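Local coordinates for putative cell adhesion protein (Bacteroides thetaiotaomicron, PDB 4DGU) that probably serves as a fimbrillin-like component of a bacterial pilus with a part in cell adhesion, and binds zinc ions, at residues P191-A196 / D217-A222; R127-V132 / G163-N168; A146-S151 / G201-G206; A81-L86 / E106-T111. All coordinates share one frame; numbering follows the deposited sequence.

From the N terminus, contact 4 comes first and is complete before the others begin: it closes the loop holding helix 88-91 and strand 98-102, and joins strands 77-83 and 108-114 of the mixed sheet. Contact 2 opens in strand 120-135 of that sheet and closes at 163-168, in the six-stranded antiparallel sheet. Contact 3 starts within this span and pairs strands 147-159 and 201-204 of the latter sheet, so contacts 2 and 3 cross. Contact 1 opens before contact 3 has closed, crossing it, and pairs 193-194 with 218-219 as a two-stranded ribbon; it follows contact 2. Contact 2 touches all three others, whereas contacts 3 and 4 lie about 30 Å apart between centres.

Contact 1 (P191-A196 / D217-A222); sequences PQKINA and DLDLKA
Lys193 and Asp219 face each other as the non-hydrogen-bonded pair of a small antiparallel beta ribbon, strand 193-194 against strand 218-219. On their shared face the two side chains cross at about a right angle, with Lys193 CD 3.9 Å from Asp219 CB, but the lysine takes its charge elsewhere. CG is anti to the backbone N (chi1 173°); bends at chi2 and chi4 then take the chain obliquely across Asp217, where Lys193 NZ forms a salt bridge with Asp217 OD2 at 3.2 Å. The ammonium stands above the carboxylate plane. The second oxygen is used differently: Ala196 N donates to Asp217 OD1 at 2.7 Å, nearly along the C-O axis. Held through both oxygens, one by a charge and one by an amide, the carboxylate is probably restrained in its rotation and ties the 196/217 end of the ribbon together.

The other face is apolar. Ile194 and Leu218 form the hydrogen-bonded pair, Ile194 N to Leu218 O at 2.8 Å and Leu218 N to Ile194 O at 2.8 Å, while their side chains only graze each other. Ile194 reaches instead across to Leu220, CD1 to CD1 at 3.7 Å, and Ile194, Leu218 and Leu220 all lie on Leu226 of strand 225-230. Leu218 also packs on Gly241 of the second subunit. Beyond the ladder, Pro191 CB rests 3.4 Å from Leu220 O, and Leu220 N donates to Gln192 O at 3.1 Å from above the carbonyl plane, 51° out of it.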
# COMPACT_ATOMS: atom_id res chain seq x y z
N PRO A 191 4.08 5.79 19.82
CA PRO A 191 3.18 5.53 18.67
C PRO A 191 2.29 6.72 18.33
O PRO A 191 1.65 7.30 19.19
CB PRO A 191 2.33 4.34 19.13
CG PRO A 191 3.05 3.76 20.29
CD PRO A 191 3.82 4.85 20.94
N GLN A 192 2.30 7.10 17.06
CA GLN A 192 1.56 8.23 16.50
C GLN A 192 1.49 8.10 14.99
O GLN A 192 2.28 7.37 14.39
CB GLN A 192 2.23 9.56 16.88
CG GLN A 192 3.70 9.67 16.47
CD GLN A 192 4.43 10.75 17.21
OE1 GLN A 192 4.39 11.92 16.84
NE2 GLN A 192 5.11 10.40 18.27
N LYS A 193 0.57 8.85 14.38
CA LYS A 193 0.43 8.89 12.95
C LYS A 193 1.38 9.92 12.35
O LYS A 193 1.42 11.08 12.78
CB LYS A 193 -1.04 9.18 12.56
CG LYS A 193 -1.26 9.42 11.06
CD LYS A 193 -2.16 8.37 10.46
CE LYS A 193 -2.31 8.55 8.97
NZ LYS A 193 -3.26 9.65 8.60
N ILE A 194 2.12 9.50 11.32
CA ILE A 194 2.97 10.38 10.51
C ILE A 194 2.28 10.45 9.15
O ILE A 194 2.00 9.41 8.57
CB ILE A 194 4.43 9.87 10.40
CG1 ILE A 194 5.14 9.80 11.77
CG2 ILE A 194 5.22 10.74 9.40
CD1 ILE A 194 6.41 8.97 11.75
N ASN A 195 1.97 11.66 8.68
CA ASN A 195 1.32 11.84 7.38
C ASN A 195 2.32 11.83 6.22
O ASN A 195 3.48 12.22 6.39
CB ASN A 195 0.54 13.16 7.35
CG ASN A 195 -0.48 13.28 8.45
OD1 ASN A 195 -1.28 12.37 8.72
ND2 ASN A 195 -0.48 14.42 9.11
N ALA A 196 1.85 11.38 5.04
CA ALA A 196 2.61 11.38 3.78
C ALA A 196 3.05 12.79 3.46
O ALA A 196 2.26 13.74 3.59
CB ALA A 196 1.77 10.81 2.66
N ASP A 217 1.73 7.48 4.57
CA ASP A 217 1.08 7.58 5.88
C ASP A 217 1.55 6.41 6.71
O ASP A 217 1.59 5.27 6.20
CB ASP A 217 -0.45 7.56 5.73
CG ASP A 217 -1.13 8.90 5.49
OD1 ASP A 217 -0.43 9.88 5.14
OD2 ASP A 217 -2.36 8.97 5.65
N LEU A 218 1.96 6.68 7.97
CA LEU A 218 2.45 5.65 8.90
C LEU A 218 1.77 5.81 10.21
O LEU A 218 2.10 6.72 10.95
CB LEU A 218 3.98 5.72 9.10
CG LEU A 218 4.88 5.54 7.88
CD1 LEU A 218 6.24 6.18 8.11
CD2 LEU A 218 5.04 4.07 7.52
N ASP A 219 0.77 4.97 10.48
CA ASP A 219 0.01 5.00 11.72
C ASP A 219 0.68 4.02 12.68
O ASP A 219 0.27 2.86 12.78
CB ASP A 219 -1.48 4.66 11.44
CG ASP A 219 -2.46 5.01 12.56
OD1 ASP A 219 -2.06 5.71 13.53
OD2 ASP A 219 -3.64 4.59 12.47
N LEU A 220 1.77 4.48 13.31
CA LEU A 220 2.64 3.66 14.15
C LEU A 220 1.95 3.16 15.40
O LEU A 220 1.17 3.88 16.01
CB LEU A 220 3.91 4.42 14.54
CG LEU A 220 4.76 5.04 13.38
CD1 LEU A 220 5.75 6.03 13.95
CD2 LEU A 220 5.47 3.96 12.55
N LYS A 221 2.22 1.89 15.74
CA LYS A 221 1.67 1.22 16.91
C LYS A 221 2.78 0.35 17.55
O LYS A 221 3.93 0.39 17.11
CB LYS A 221 0.46 0.35 16.50
CG LYS A 221 -0.73 1.09 15.88
CD LYS A 221 -1.56 1.87 16.89
CE LYS A 221 -2.53 2.81 16.24
NZ LYS A 221 -3.68 2.10 15.64
N ALA A 222 2.44 -0.40 18.61
CA ALA A 222 3.36 -1.33 19.25
C ALA A 222 3.83 -2.36 18.22
O ALA A 222 3.03 -2.84 17.39
CB ALA A 222 2.67 -2.02 20.41

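Contact 2 (R127-V132 / G163-N168); sequences RMTVPV and GTIEIN
Where the long strand 120-135 of the mixed sheet is interrupted at Met128 and Thr129, it meets Gly163, just before strand 165-167, and Ile165, its first residue, bringing the two large sheets of this fimbrillin-like fold together. Met128, present as selenomethionine, carries most of the meeting. Its CG is anti to the carbonyl carbon and lies 3.3 Å from Gly163 O; bends at chi2 and chi3 then fold the chain and bring CE within 3.5 Å of Thr164 N. The approach is tight at Gly163, whose phi is positive (78°): a beta carbon there would point at Met128 CG. Ile165 comes in with its tip, CD1 lying 3.8 Å from Met128 CB and 3.7 Å from Thr129 CG2. Thr129 turns its hydroxyl to Asn188 and the backbone N of His107.

No direct hydrogen bond joins the two segments. A single water spans them, donating to Met128 O at 2.7 Å and accepting from Ile165 N at 3.1 Å. The chemistry is thus van der Waals packing, of the selenomethionine on the backbone at Gly163 and Thr164 and of Ile165 on Met128 and Thr129, with one water linking two backbone atoms that do not bond directly.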
# COMPACT_ATOMS: atom_id res chain seq x y z
N ARG A 127 6.95 -4.67 22.24
CA ARG A 127 7.60 -3.36 22.36
C ARG A 127 6.47 -2.35 22.09
O ARG A 127 5.85 -2.41 21.02
CB ARG A 127 8.80 -3.18 21.41
CG ARG A 127 9.54 -1.84 21.57
CD ARG A 127 10.88 -1.82 20.88
NE ARG A 127 11.91 -2.57 21.63
CZ ARG A 127 12.38 -3.77 21.30
NH1 ARG A 127 11.97 -4.38 20.21
NH2 ARG A 127 13.30 -4.36 22.06
N MSE A 128 6.13 -1.50 23.10
CA MSE A 128 5.01 -0.54 23.06
C MSE A 128 5.40 0.79 22.43
O MSE A 128 4.53 1.54 21.97
CB MSE A 128 4.39 -0.33 24.45
CG MSE A 128 4.16 -1.62 25.25
SE MSE A 128 3.25 -3.03 24.25
CE MSE A 128 1.46 -2.18 23.95
N THR A 129 6.72 1.08 22.43
CA THR A 129 7.34 2.24 21.78
C THR A 129 7.82 1.80 20.37
O THR A 129 7.75 0.60 20.04
CB THR A 129 8.45 2.82 22.63
OG1 THR A 129 9.30 1.73 23.02
CG2 THR A 129 7.93 3.56 23.88
N VAL A 130 8.29 2.76 19.55
CA VAL A 130 8.69 2.51 18.16
C VAL A 130 10.19 2.81 17.97
O VAL A 130 10.56 3.98 17.99
CB VAL A 130 7.78 3.33 17.16
CG1 VAL A 130 8.17 3.09 15.69
CG2 VAL A 130 6.29 3.04 17.38
N PRO A 131 11.08 1.79 17.79
CA PRO A 131 12.51 2.09 17.55
C PRO A 131 12.73 2.77 16.21
O PRO A 131 11.97 2.56 15.24
CB PRO A 131 13.19 0.72 17.58
CG PRO A 131 12.19 -0.26 17.99
CD PRO A 131 10.84 0.33 17.77
N VAL A 132 13.77 3.59 16.16
CA VAL A 132 14.16 4.33 14.96
C VAL A 132 15.57 3.89 14.56
O VAL A 132 16.50 3.95 15.37
CB VAL A 132 14.08 5.88 15.16
CG1 VAL A 132 14.30 6.60 13.83
CG2 VAL A 132 12.74 6.29 15.78
N GLY A 163 -0.31 -2.13 28.56
CA GLY A 163 0.92 -1.54 28.03
C GLY A 163 0.80 -0.50 26.92
O GLY A 163 1.78 0.17 26.63
N THR A 164 -0.39 -0.35 26.30
CA THR A 164 -0.67 0.54 25.17
C THR A 164 -0.39 2.03 25.47
O THR A 164 -0.82 2.57 26.47
CB THR A 164 -2.10 0.32 24.67
OG1 THR A 164 -2.17 -1.00 24.15
CG2 THR A 164 -2.49 1.25 23.55
N ILE A 165 0.34 2.68 24.55
CA ILE A 165 0.70 4.09 24.62
C ILE A 165 -0.11 4.84 23.58
O ILE A 165 -0.18 4.44 22.42
CB ILE A 165 2.23 4.34 24.45
CG1 ILE A 165 3.03 3.53 25.50
CG2 ILE A 165 2.56 5.84 24.55
CD1 ILE A 165 4.51 3.37 25.20
N GLU A 166 -0.74 5.93 24.01
CA GLU A 166 -1.52 6.81 23.14
C GLU A 166 -0.97 8.21 23.33
O GLU A 166 -0.83 8.67 24.46
CB GLU A 166 -3.05 6.69 23.43
CG GLU A 166 -3.96 7.79 22.86
CD GLU A 166 -4.04 8.04 21.36
OE1 GLU A 166 -4.07 7.06 20.58
OE2 GLU A 166 -4.13 9.23 20.97
N ILE A 167 -0.59 8.84 22.24
CA ILE A 167 0.01 10.17 22.21
C ILE A 167 -1.00 11.22 22.64
O ILE A 167 -2.21 11.05 22.46
CB ILE A 167 0.62 10.47 20.77
CG1 ILE A 167 1.80 11.43 20.82
CG2 ILE A 167 -0.41 10.91 19.73
CD1 ILE A 167 3.06 10.77 21.07
N ASN A 168 -0.49 12.29 23.23
CA ASN A 168 -1.26 13.48 23.58
C ASN A 168 -1.44 14.27 22.27
O ASN A 168 -0.45 14.77 21.71
CB ASN A 168 -0.53 14.29 24.67
CG ASN A 168 -1.22 15.56 25.12
OD1 ASN A 168 -2.37 15.88 24.78
ND2 ASN A 168 -0.50 16.32 25.95
O HOH W 1 1.88 1.15 22.37

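Contact 3 (A146-S151 / G201-G206); sequences AKVELS and GTITVG
Ala146 and Val148 receive the end of Ile203: its CD1 lies 3.6 Å from Ala146 CB and 4.0 Å from Val148 CG2. CG1 of Ile203 is anti to the backbone N (chi1 179°), which places it 3.8 Å from Ala146 CB. Ala146 CB also meets Val205 CB at 3.8 Å. Further along this face, Leu150 CD2 lies over the backbone of Gly201, 4.0 Å from its CA, where a beta carbon would come close to it.

An antiparallel ladder between strands 147-159 and 201-204 of the six-stranded sheet sets these positions. Lys147 with Thr204 and Glu149 with Thr202 are its hydrogen-bonded pairs, joined by four backbone N-H···O hydrogen bonds; Lys147 N to Thr204 O measures 2.7 Å. On their face Glu149 CB comes to 3.7 Å from Thr202 OG1. Further out, Ile203 and Val148 both touch Ile212 of strand 209-214, while Ile203 packs on Gly236 of the second subunit. An alanine in place of Ile203 would probably leave a gap where CD1 meets Ala146 CB and Val148 CG2.

The strand pair is therefore amphipathic: the aliphatic face packs on strands 120-135 and 225-230 of the other large sheet, and the polar face carries Lys147, Glu149, Thr202 and Thr204.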
# COMPACT_ATOMS: atom_id res chain seq x y z
N ALA A 146 26.99 12.70 10.39
CA ALA A 146 25.81 13.52 10.19
C ALA A 146 24.85 13.40 11.38
O ALA A 146 24.71 12.32 11.96
CB ALA A 146 25.10 13.12 8.92
N LYS A 147 24.21 14.52 11.74
CA LYS A 147 23.22 14.58 12.82
C LYS A 147 21.83 14.36 12.19
O LYS A 147 21.49 15.04 11.23
CB LYS A 147 23.32 15.92 13.59
CG LYS A 147 22.36 16.06 14.78
CD LYS A 147 22.76 17.17 15.75
CE LYS A 147 22.23 18.54 15.38
NZ LYS A 147 22.61 19.56 16.39
N VAL A 148 21.08 13.37 12.70
CA VAL A 148 19.74 13.03 12.23
C VAL A 148 18.77 13.32 13.37
O VAL A 148 18.93 12.79 14.47
CB VAL A 148 19.60 11.56 11.71
CG1 VAL A 148 18.22 11.32 11.09
CG2 VAL A 148 20.70 11.20 10.71
N GLU A 149 17.76 14.16 13.09
CA GLU A 149 16.73 14.53 14.06
C GLU A 149 15.33 14.31 13.49
O GLU A 149 15.13 14.46 12.29
CB GLU A 149 16.88 16.00 14.46
CG GLU A 149 18.19 16.37 15.13
CD GLU A 149 18.29 17.86 15.39
OE1 GLU A 149 18.42 18.63 14.41
OE2 GLU A 149 18.21 18.26 16.58
N LEU A 150 14.36 14.01 14.36
CA LEU A 150 12.95 13.89 13.99
C LEU A 150 12.12 14.87 14.79
O LEU A 150 12.43 15.11 15.96
CB LEU A 150 12.41 12.46 14.24
CG LEU A 150 13.03 11.32 13.47
CD1 LEU A 150 12.43 10.00 13.95
CD2 LEU A 150 12.88 11.51 11.93
N SER A 151 11.08 15.44 14.19
CA SER A 151 10.19 16.36 14.89
C SER A 151 8.84 15.66 15.03
O SER A 151 8.06 15.57 14.07
CB SER A 151 10.07 17.70 14.17
OG SER A 151 9.09 18.51 14.79
N GLY A 201 11.72 15.04 9.46
CA GLY A 201 13.14 14.84 9.64
C GLY A 201 14.08 15.87 9.05
O GLY A 201 13.73 16.61 8.13
N THR A 202 15.28 15.91 9.63
CA THR A 202 16.38 16.77 9.21
C THR A 202 17.69 16.02 9.39
O THR A 202 17.85 15.26 10.34
CB THR A 202 16.43 18.15 9.95
OG1 THR A 202 16.33 17.98 11.36
CG2 THR A 202 15.38 19.11 9.48
N ILE A 203 18.61 16.23 8.45
CA ILE A 203 19.96 15.70 8.48
C ILE A 203 20.91 16.90 8.34
O ILE A 203 20.78 17.69 7.40
CB ILE A 203 20.26 14.54 7.48
CG1 ILE A 203 21.72 14.08 7.59
CG2 ILE A 203 19.87 14.87 6.04
CD1 ILE A 203 21.98 12.71 7.22
N THR A 204 21.79 17.06 9.33
CA THR A 204 22.76 18.14 9.41
C THR A 204 24.18 17.55 9.32
O THR A 204 24.54 16.67 10.11
CB THR A 204 22.54 18.96 10.69
OG1 THR A 204 21.17 19.37 10.76
CG2 THR A 204 23.45 20.19 10.78
N VAL A 205 24.97 18.02 8.36
CA VAL A 205 26.36 17.59 8.20
C VAL A 205 27.13 18.79 7.68
O VAL A 205 26.86 19.29 6.58
CB VAL A 205 26.55 16.28 7.36
CG1 VAL A 205 25.99 16.39 5.95
CG2 VAL A 205 28.01 15.82 7.36
N GLY A 206 28.03 19.29 8.53
CA GLY A 206 28.85 20.46 8.26
C GLY A 206 28.03 21.72 8.11
O GLY A 206 28.11 22.39 7.07

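Contact 4 (A81-L86 / E106-T111); sequences AHYPAL and EHLFGT. With ZN (zinc ion), chain D.
His82 and Phe109 are brought together by different choices at chi1: the histidine CG is anti to its carbonyl carbon (-71°), the phenylalanine CG anti to its backbone N (-176°). Phe109 CD1 comes over one face of the imidazole, 3.5 Å from His82 CE1, the ring planes oblique at 59°, while Leu86 CD2 lies over the opposite face, toward its rim. At the ring edge and in its plane, a water lies 2.9 Å from His82 ND1 and donates to Leu108 O. His82 NE2 is hydrogen-bonded to Leu160 O. A leucine in place of His82 would probably leave Leu160 O and this water without their ring-nitrogen partners.

The pair sits in an antiparallel ladder, with Ala81-Gly110 and Tyr83-Leu108 as its hydrogen-bonded pairs. On the other face Tyr83 and Leu108 lie side by side, pointing the same way, CD2 to CD1 at 3.7 Å. Past the strand end, the ring of Pro84, which follows a cis peptide, crosses His107 at about a right angle, CD 3.5 Å from ND1. His107 ND1 donates to a second water at 2.9 Å, held in turn by Pro84 O, while His107 NE2 binds a zinc ion at 2.2 Å, with two waters also on the metal.

In the mixed sheet, strand 45-50 flanks strand 77-83, and strand 120-135 borders strand 108-114, with backbone hydrogen bonds between Phe109 and Lys126 and between Thr111 and Lys124.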
# COMPACT_ATOMS: atom_id res chain seq x y z
N ALA A 81 3.85 -7.76 32.91
CA ALA A 81 5.13 -7.19 33.27
C ALA A 81 5.48 -5.95 32.46
O ALA A 81 5.20 -5.89 31.26
CB ALA A 81 6.23 -8.23 33.11
N HIS A 82 6.12 -4.97 33.12
CA HIS A 82 6.62 -3.74 32.51
C HIS A 82 8.14 -3.71 32.55
O HIS A 82 8.73 -4.06 33.57
CB HIS A 82 6.07 -2.48 33.21
CG HIS A 82 4.62 -2.23 32.96
ND1 HIS A 82 4.18 -1.44 31.90
CD2 HIS A 82 3.54 -2.67 33.65
CE1 HIS A 82 2.86 -1.43 31.99
NE2 HIS A 82 2.43 -2.16 33.02
N TYR A 83 8.76 -3.29 31.44
CA TYR A 83 10.19 -3.08 31.34
C TYR A 83 10.44 -1.78 30.58
O TYR A 83 9.97 -1.65 29.46
CB TYR A 83 10.98 -4.23 30.70
CG TYR A 83 12.46 -3.91 30.71
CD1 TYR A 83 13.20 -3.98 31.90
CD2 TYR A 83 13.10 -3.39 29.58
CE1 TYR A 83 14.53 -3.59 31.94
CE2 TYR A 83 14.43 -2.99 29.62
CZ TYR A 83 15.15 -3.10 30.80
OH TYR A 83 16.46 -2.71 30.84
N PRO A 84 11.17 -0.81 31.17
CA PRO A 84 11.78 -0.81 32.52
C PRO A 84 10.72 -0.85 33.65
O PRO A 84 9.54 -0.62 33.39
CB PRO A 84 12.57 0.51 32.54
CG PRO A 84 12.75 0.90 31.09
CD PRO A 84 11.47 0.44 30.44
N ALA A 85 11.14 -1.14 34.90
CA ALA A 85 10.25 -1.22 36.07
C ALA A 85 9.49 0.11 36.32
O ALA A 85 10.00 1.18 36.01
CB ALA A 85 11.04 -1.60 37.31
N LEU A 86 8.29 0.02 36.91
CA LEU A 86 7.46 1.18 37.24
C LEU A 86 7.92 1.87 38.51
O LEU A 86 8.63 1.28 39.33
CB LEU A 86 6.01 0.73 37.48
CG LEU A 86 5.30 -0.08 36.41
CD1 LEU A 86 3.98 -0.60 36.94
CD2 LEU A 86 5.10 0.73 35.15
N GLU A 106 12.94 2.90 25.38
CA GLU A 106 11.95 1.89 25.00
C GLU A 106 11.11 1.43 26.20
O GLU A 106 11.62 1.44 27.33
CB GLU A 106 12.64 0.65 24.37
CG GLU A 106 13.47 -0.19 25.34
CD GLU A 106 14.21 -1.38 24.77
OE1 GLU A 106 13.89 -1.82 23.64
OE2 GLU A 106 15.13 -1.87 25.46
N HIS A 107 9.86 1.02 25.94
CA HIS A 107 8.94 0.50 26.94
C HIS A 107 8.31 -0.75 26.41
O HIS A 107 7.75 -0.78 25.30
CB HIS A 107 7.90 1.55 27.36
CG HIS A 107 8.49 2.63 28.21
ND1 HIS A 107 8.77 2.41 29.56
CD2 HIS A 107 8.90 3.87 27.88
CE1 HIS A 107 9.31 3.52 30.00
NE2 HIS A 107 9.42 4.43 29.02
N LEU A 108 8.48 -1.83 27.17
CA LEU A 108 8.01 -3.17 26.83
C LEU A 108 6.98 -3.65 27.85
O LEU A 108 7.04 -3.31 29.05
CB LEU A 108 9.19 -4.18 26.70
CG LEU A 108 10.58 -3.62 26.24
CD1 LEU A 108 11.67 -4.67 26.39
CD2 LEU A 108 10.57 -3.18 24.82
N PHE A 109 6.01 -4.40 27.35
CA PHE A 109 4.94 -4.97 28.15
C PHE A 109 4.81 -6.43 27.80
O PHE A 109 4.68 -6.77 26.62
CB PHE A 109 3.62 -4.20 27.95
CG PHE A 109 2.52 -4.70 28.85
CD1 PHE A 109 2.51 -4.39 30.20
CD2 PHE A 109 1.53 -5.53 28.35
CE1 PHE A 109 1.52 -4.88 31.03
CE2 PHE A 109 0.53 -6.01 29.19
CZ PHE A 109 0.52 -5.66 30.52
N GLY A 110 4.89 -7.29 28.81
CA GLY A 110 4.82 -8.73 28.62
C GLY A 110 3.67 -9.37 29.36
O GLY A 110 3.17 -8.83 30.34
N THR A 111 3.21 -10.52 28.84
CA THR A 111 2.15 -11.32 29.45
C THR A 111 2.55 -12.77 29.36
O THR A 111 3.33 -13.16 28.49
CB THR A 111 0.74 -11.09 28.84
OG1 THR A 111 0.71 -11.60 27.52
CG2 THR A 111 0.33 -9.63 28.79
ZN ZN D . 10.38 6.36 29.19
O HOH W 2 6.03 -0.64 29.75
O HOH W 3 7.93 0.34 31.33
O HOH W 4 8.75 7.84 29.81
O HOH W 5 11.12 6.87 27.14